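Local coordinates for envelope glycoprotein (PDB 5XEA) that probably attaches the virus to a receptor on the host cell and later induces fusion of the virion with the host membrane, at residues E79-D93 and L110-L122. Residues are numbered along the deposited sequence; the frame is centred on the assembly and turned at random.
Sequences ELLLWGSSHQCSYGD and LDPAKHWAPRKEL
The phenol ring of Tyr91 lies between two aliphatic groups of 110-122: His115 CB sits over one face, 3.6 Å from the ring centroid, and the bent chain of Lys120 crosses the opposite face through CD and CE, while Ala117 CB meets the edge. With CG placed between the backbone N and the carbonyl carbon (chi1 59°), the tyrosine ring is carried back over the paired strands into this slot. Lys120 NZ runs on to a salt bridge with Asp139. On the other face of the ribbon the indole of Trp116 receives Ser90 CB squarely over its six-membered ring, 3.7 Å from the centroid. Gln88 O lies in plane at the edge of that indole, where Trp83 CD1 also lies 3.5 Å from Trp116 CZ3, the two ring systems steeply inclined at 82°. Leu82 CD2 closes on Trp116 CH2, tying the last turns of the helix to the strand. The His115 imidazole is held through its edge: NE2 donates to the anti side of Asp93 OD1 (2.9 Å), with the carboxylate and ring planes 66° apart. Lys114 NZ takes the syn side of Asp93 OD2 in a 2.6 Å salt bridge, so both carboxylate oxygens are engaged and the aspartate's rotation is probably restricted. Between the backbones, Cys89 and Ala117 exchange N-H to O bonds, and Tyr91 O accepts from both Lys114 N and His115 N. A water joins His87 O to Pro118 O beyond one end of the pairing. Cys89 is disulfide-bonded to Cys142, linking the pair to the long strand 133-156. Together 89-91 and 115-117 form a small two-stranded antiparallel sheet whose first strand follows helix 77-86, with a classic beta bulge at Lys114 and His115 opposite Tyr91, within this gp64-family fusion glycoprotein.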
loop_
_atom_site.group_PDB
_atom_site.type_symbol
_atom_site.label_atom_id
_atom_site.label_comp_id
_atom_site.label_asym_id
_atom_site.label_seq_id
_atom_site.Cartn_x
_atom_site.Cartn_y
_atom_site.Cartn_z
ATOM N N GLU B 79 -4.371 -12.661 37.292
ATOM C CA GLU B 79 -5.695 -12.862 36.714
ATOM C C GLU B 79 -5.603 -12.997 35.203
ATOM O O GLU B 79 -6.152 -13.933 34.614
ATOM C CB GLU B 79 -6.628 -11.702 37.091
ATOM C CG GLU B 79 -7.165 -11.736 38.518
ATOM C CD GLU B 79 -8.210 -10.651 38.783
ATOM O OE1 GLU B 79 -7.842 -9.463 38.913
ATOM O OE2 GLU B 79 -9.404 -10.998 38.847
ATOM N N LEU B 80 -4.906 -12.061 34.557
ATOM C CA LEU B 80 -4.817 -12.068 33.097
ATOM C C LEU B 80 -4.263 -13.392 32.588
ATOM O O LEU B 80 -4.801 -13.984 31.641
ATOM C CB LEU B 80 -3.951 -10.897 32.627
ATOM C CG LEU B 80 -4.128 -10.492 31.165
ATOM C CD1 LEU B 80 -5.592 -10.526 30.798
ATOM C CD2 LEU B 80 -3.557 -9.111 30.937
ATOM N N LEU B 81 -3.199 -13.886 33.230
ATOM C CA LEU B 81 -2.642 -15.187 32.878
ATOM C C LEU B 81 -3.701 -16.282 32.950
ATOM O O LEU B 81 -3.827 -17.103 32.034
ATOM C CB LEU B 81 -1.453 -15.507 33.786
ATOM C CG LEU B 81 -0.124 -14.876 33.355
ATOM C CD1 LEU B 81 0.908 -14.915 34.474
ATOM C CD2 LEU B 81 0.427 -15.556 32.100
ATOM N N LEU B 82 -4.499 -16.294 34.022
ATOM C CA LEU B 82 -5.536 -17.313 34.136
ATOM C C LEU B 82 -6.627 -17.101 33.095
ATOM O O LEU B 82 -7.155 -18.069 32.534
ATOM C CB LEU B 82 -6.115 -17.314 35.551
ATOM C CG LEU B 82 -7.316 -18.231 35.806
ATOM C CD1 LEU B 82 -7.026 -19.671 35.413
ATOM C CD2 LEU B 82 -7.759 -18.142 37.277
ATOM N N TRP B 83 -6.973 -15.838 32.816
ATOM C CA TRP B 83 -7.970 -15.563 31.787
ATOM C C TRP B 83 -7.508 -16.071 30.432
ATOM O O TRP B 83 -8.274 -16.710 29.702
ATOM C CB TRP B 83 -8.259 -14.061 31.701
ATOM C CG TRP B 83 -9.004 -13.451 32.869
ATOM C CD1 TRP B 83 -9.209 -13.999 34.111
ATOM C CD2 TRP B 83 -9.627 -12.157 32.891
ATOM N NE1 TRP B 83 -9.921 -13.118 34.897
ATOM C CE2 TRP B 83 -10.195 -11.987 34.171
ATOM C CE3 TRP B 83 -9.763 -11.129 31.950
ATOM C CZ2 TRP B 83 -10.879 -10.827 34.536
ATOM C CZ3 TRP B 83 -10.448 -9.974 32.314
ATOM C CH2 TRP B 83 -11.001 -9.839 33.598
ATOM N N GLY B 84 -6.251 -15.797 30.081
ATOM C CA GLY B 84 -5.749 -16.210 28.776
ATOM C C GLY B 84 -5.770 -17.717 28.582
ATOM O O GLY B 84 -6.214 -18.221 27.543
ATOM N N SER B 85 -5.304 -18.460 29.586
ATOM C CA SER B 85 -5.284 -19.916 29.461
ATOM C C SER B 85 -6.694 -20.496 29.478
ATOM O O SER B 85 -7.028 -21.346 28.646
ATOM C CB SER B 85 -4.426 -20.531 30.566
ATOM O OG SER B 85 -4.657 -19.890 31.804
ATOM N N SER B 86 -7.549 -20.033 30.394
ATOM C CA SER B 86 -8.909 -20.562 30.456
ATOM C C SER B 86 -9.794 -20.045 29.333
ATOM O O SER B 86 -10.807 -20.678 29.024
ATOM C CB SER B 86 -9.551 -20.217 31.800
ATOM O OG SER B 86 -9.571 -18.811 31.997
ATOM N N HIS B 87 -9.422 -18.924 28.711
ATOM C CA HIS B 87 -10.265 -18.245 27.725
ATOM C C HIS B 87 -11.601 -17.858 28.341
ATOM O O HIS B 87 -12.660 -18.014 27.729
ATOM C CB HIS B 87 -10.465 -19.093 26.465
ATOM C CG HIS B 87 -9.185 -19.430 25.760
ATOM N ND1 HIS B 87 -8.458 -18.495 25.055
ATOM C CD2 HIS B 87 -8.502 -20.593 25.658
ATOM C CE1 HIS B 87 -7.381 -19.068 24.550
ATOM N NE2 HIS B 87 -7.384 -20.342 24.900
ATOM N N GLN B 88 -11.543 -17.356 29.573
ATOM C CA GLN B 88 -12.714 -16.877 30.298
ATOM C C GLN B 88 -12.322 -15.668 31.133
ATOM O O GLN B 88 -11.150 -15.463 31.448
ATOM C CB GLN B 88 -13.311 -17.958 31.211
ATOM C CG GLN B 88 -14.046 -19.060 30.483
ATOM C CD GLN B 88 -14.891 -19.887 31.431
ATOM O OE1 GLN B 88 -16.103 -19.666 31.570
ATOM N NE2 GLN B 88 -14.253 -20.835 32.107
ATOM N N CYS B 89 -13.322 -14.865 31.495
ATOM C CA CYS B 89 -13.109 -13.718 32.362
ATOM C C CYS B 89 -13.959 -13.868 33.619
ATOM O O CYS B 89 -14.933 -14.626 33.657
ATOM C CB CYS B 89 -13.438 -12.396 31.635
ATOM S SG CYS B 89 -15.181 -12.136 31.056
ATOM N N SER B 90 -13.587 -13.131 34.655
ATOM C CA SER B 90 -14.330 -13.147 35.904
ATOM C C SER B 90 -14.999 -11.798 36.150
ATOM O O SER B 90 -14.618 -10.774 35.578
ATOM C CB SER B 90 -13.420 -13.502 37.084
ATOM O OG SER B 90 -12.425 -12.517 37.264
ATOM N N TYR B 91 -15.988 -11.806 37.041
ATOM C CA TYR B 91 -16.708 -10.592 37.385
ATOM C C TYR B 91 -17.379 -10.787 38.745
ATOM O O TYR B 91 -17.423 -11.898 39.285
ATOM C CB TYR B 91 -17.705 -10.227 36.284
ATOM C CG TYR B 91 -18.752 -11.285 35.979
ATOM C CD1 TYR B 91 -19.976 -11.287 36.648
ATOM C CD2 TYR B 91 -18.533 -12.268 35.007
ATOM C CE1 TYR B 91 -20.948 -12.239 36.370
ATOM C CE2 TYR B 91 -19.511 -13.231 34.720
ATOM C CZ TYR B 91 -20.719 -13.206 35.408
ATOM O OH TYR B 91 -21.707 -14.139 35.158
ATOM N N GLY B 92 -17.902 -9.682 39.297
ATOM C CA GLY B 92 -18.459 -9.683 40.638
ATOM C C GLY B 92 -19.933 -10.043 40.670
ATOM O O GLY B 92 -20.543 -10.401 39.664
ATOM N N ASP B 93 -20.510 -9.954 41.871
ATOM C CA ASP B 93 -21.941 -10.181 42.024
ATOM C C ASP B 93 -22.732 -9.069 41.350
ATOM O O ASP B 93 -22.316 -7.910 41.325
ATOM C CB ASP B 93 -22.325 -10.257 43.507
ATOM C CG ASP B 93 -21.763 -11.497 44.194
ATOM O OD1 ASP B 93 -21.778 -12.583 43.569
ATOM O OD2 ASP B 93 -21.301 -11.380 45.353
ATOM N N LEU B 110 -15.922 -3.988 46.282
ATOM C CA LEU B 110 -16.520 -5.057 45.490
ATOM C C LEU B 110 -15.455 -6.082 45.129
ATOM O O LEU B 110 -14.323 -5.724 44.797
ATOM C CB LEU B 110 -17.162 -4.513 44.211
ATOM C CG LEU B 110 -18.157 -3.373 44.379
ATOM C CD1 LEU B 110 -18.741 -2.994 43.026
ATOM C CD2 LEU B 110 -19.245 -3.780 45.386
ATOM N N ASP B 111 -15.823 -7.361 45.212
ATOM C CA ASP B 111 -14.944 -8.441 44.790
ATOM C C ASP B 111 -15.208 -8.707 43.313
ATOM O O ASP B 111 -16.303 -9.185 42.965
ATOM C CB ASP B 111 -15.183 -9.695 45.624
ATOM C CG ASP B 111 -14.437 -10.917 45.095
ATOM O OD1 ASP B 111 -13.564 -10.780 44.205
ATOM O OD2 ASP B 111 -14.729 -12.034 45.574
ATOM N N PRO B 112 -14.257 -8.435 42.423
ATOM C CA PRO B 112 -14.518 -8.537 40.983
ATOM C C PRO B 112 -14.295 -9.919 40.393
ATOM O O PRO B 112 -14.402 -10.061 39.172
ATOM C CB PRO B 112 -13.513 -7.534 40.406
ATOM C CG PRO B 112 -12.338 -7.620 41.340
ATOM C CD PRO B 112 -12.921 -7.886 42.712
ATOM N N ALA B 113 -14.002 -10.936 41.203
ATOM C CA ALA B 113 -13.659 -12.262 40.688
ATOM C C ALA B 113 -14.479 -13.342 41.418
ATOM O O ALA B 113 -13.943 -14.172 42.153
ATOM C CB ALA B 113 -12.151 -12.505 40.834
ATOM N N LYS B 114 -15.799 -13.350 41.199
ATOM C CA LYS B 114 -16.689 -14.348 41.794
ATOM C C LYS B 114 -17.380 -15.245 40.780
ATOM O O LYS B 114 -17.666 -16.399 41.098
ATOM C CB LYS B 114 -17.773 -13.675 42.655
ATOM C CG LYS B 114 -17.209 -12.891 43.835
ATOM C CD LYS B 114 -18.294 -12.339 44.743
ATOM C CE LYS B 114 -18.679 -13.329 45.832
ATOM N NZ LYS B 114 -19.614 -12.700 46.805
ATOM N N HIS B 115 -17.651 -14.757 39.574
ATOM C CA HIS B 115 -18.280 -15.547 38.526
ATOM C C HIS B 115 -17.344 -15.627 37.324
ATOM O O HIS B 115 -16.369 -14.875 37.224
ATOM C CB HIS B 115 -19.631 -14.942 38.154
ATOM C CG HIS B 115 -20.519 -14.733 39.343
ATOM N ND1 HIS B 115 -21.277 -15.748 39.885
ATOM C CD2 HIS B 115 -20.719 -13.645 40.127
ATOM C CE1 HIS B 115 -21.935 -15.280 40.929
ATOM N NE2 HIS B 115 -21.614 -14.011 41.099
ATOM N N TRP B 116 -17.630 -16.580 36.430
ATOM C CA TRP B 116 -16.828 -16.824 35.240
ATOM C C TRP B 116 -17.729 -17.034 34.031
ATOM O O TRP B 116 -18.821 -17.601 34.131
ATOM C CB TRP B 116 -15.908 -18.054 35.405
ATOM C CG TRP B 116 -14.834 -17.850 36.419
ATOM C CD1 TRP B 116 -14.918 -18.087 37.759
ATOM C CD2 TRP B 116 -13.512 -17.344 36.182
ATOM N NE1 TRP B 116 -13.731 -17.762 38.373
ATOM C CE2 TRP B 116 -12.851 -17.303 37.427
ATOM C CE3 TRP B 116 -12.828 -16.914 35.041
ATOM C CZ2 TRP B 116 -11.537 -16.857 37.564
ATOM C CZ3 TRP B 116 -11.523 -16.470 35.178
ATOM C CH2 TRP B 116 -10.891 -16.446 36.430
ATOM N N ALA B 117 -17.241 -16.585 32.884
ATOM C CA ALA B 117 -17.941 -16.719 31.615
ATOM C C ALA B 117 -16.929 -16.478 30.497
ATOM O O ALA B 117 -15.881 -15.870 30.738
ATOM C CB ALA B 117 -19.123 -15.733 31.520
ATOM N N PRO B 118 -17.206 -16.959 29.280
ATOM C CA PRO B 118 -16.305 -16.618 28.165
ATOM C C PRO B 118 -16.272 -15.125 27.898
ATOM O O PRO B 118 -15.231 -14.588 27.500
ATOM C CB PRO B 118 -16.893 -17.386 26.971
ATOM C CG PRO B 118 -18.036 -18.223 27.529
ATOM C CD PRO B 118 -18.435 -17.634 28.816
ATOM N N ARG B 119 -17.399 -14.447 28.111
ATOM C CA ARG B 119 -17.562 -13.014 27.931
ATOM C C ARG B 119 -18.807 -12.589 28.702
ATOM O O ARG B 119 -19.704 -13.393 28.963
ATOM C CB ARG B 119 -17.692 -12.633 26.456
ATOM C CG ARG B 119 -18.884 -13.254 25.739
ATOM C CD ARG B 119 -18.695 -13.183 24.231
ATOM N NE ARG B 119 -17.401 -13.730 23.812
ATOM C CZ ARG B 119 -17.140 -15.030 23.705
ATOM N NH1 ARG B 119 -18.085 -15.916 24.000
ATOM N NH2 ARG B 119 -15.940 -15.449 23.308
ATOM N N LYS B 120 -18.864 -11.306 29.038
ATOM C CA LYS B 120 -19.997 -10.784 29.793
ATOM C C LYS B 120 -20.196 -9.321 29.434
ATOM O O LYS B 120 -19.240 -8.546 29.450
ATOM C CB LYS B 120 -19.754 -10.955 31.296
ATOM C CG LYS B 120 -20.710 -10.234 32.222
ATOM C CD LYS B 120 -21.895 -11.099 32.578
ATOM C CE LYS B 120 -22.753 -10.458 33.666
ATOM N NZ LYS B 120 -23.276 -9.131 33.235
ATOM N N GLU B 121 -21.428 -8.945 29.114
ATOM C CA GLU B 121 -21.778 -7.548 28.889
ATOM C C GLU B 121 -22.731 -7.078 29.987
ATOM O O GLU B 121 -23.557 -7.850 30.487
ATOM C CB GLU B 121 -22.418 -7.345 27.515
ATOM C CG GLU B 121 -22.600 -5.869 27.139
ATOM C CD GLU B 121 -21.280 -5.076 27.184
ATOM O OE1 GLU B 121 -21.050 -4.361 28.180
ATOM O OE2 GLU B 121 -20.470 -5.163 26.228
ATOM N N LEU B 122 -22.599 -5.818 30.372
ATOM C CA LEU B 122 -23.395 -5.273 31.462
ATOM C C LEU B 122 -24.676 -4.667 30.907
ATOM O O LEU B 122 -24.787 -4.396 29.719
ATOM C CB LEU B 122 -22.602 -4.227 32.254
ATOM C CG LEU B 122 -22.070 -2.941 31.612
ATOM C CD1 LEU B 122 -23.120 -1.855 31.415
ATOM C CD2 LEU B 122 -20.923 -2.414 32.485
HETATM O O HOH W 1 -13.393 -16.041 25.946
HETATM O O HOH W 2 -18.903 -8.627 43.773
#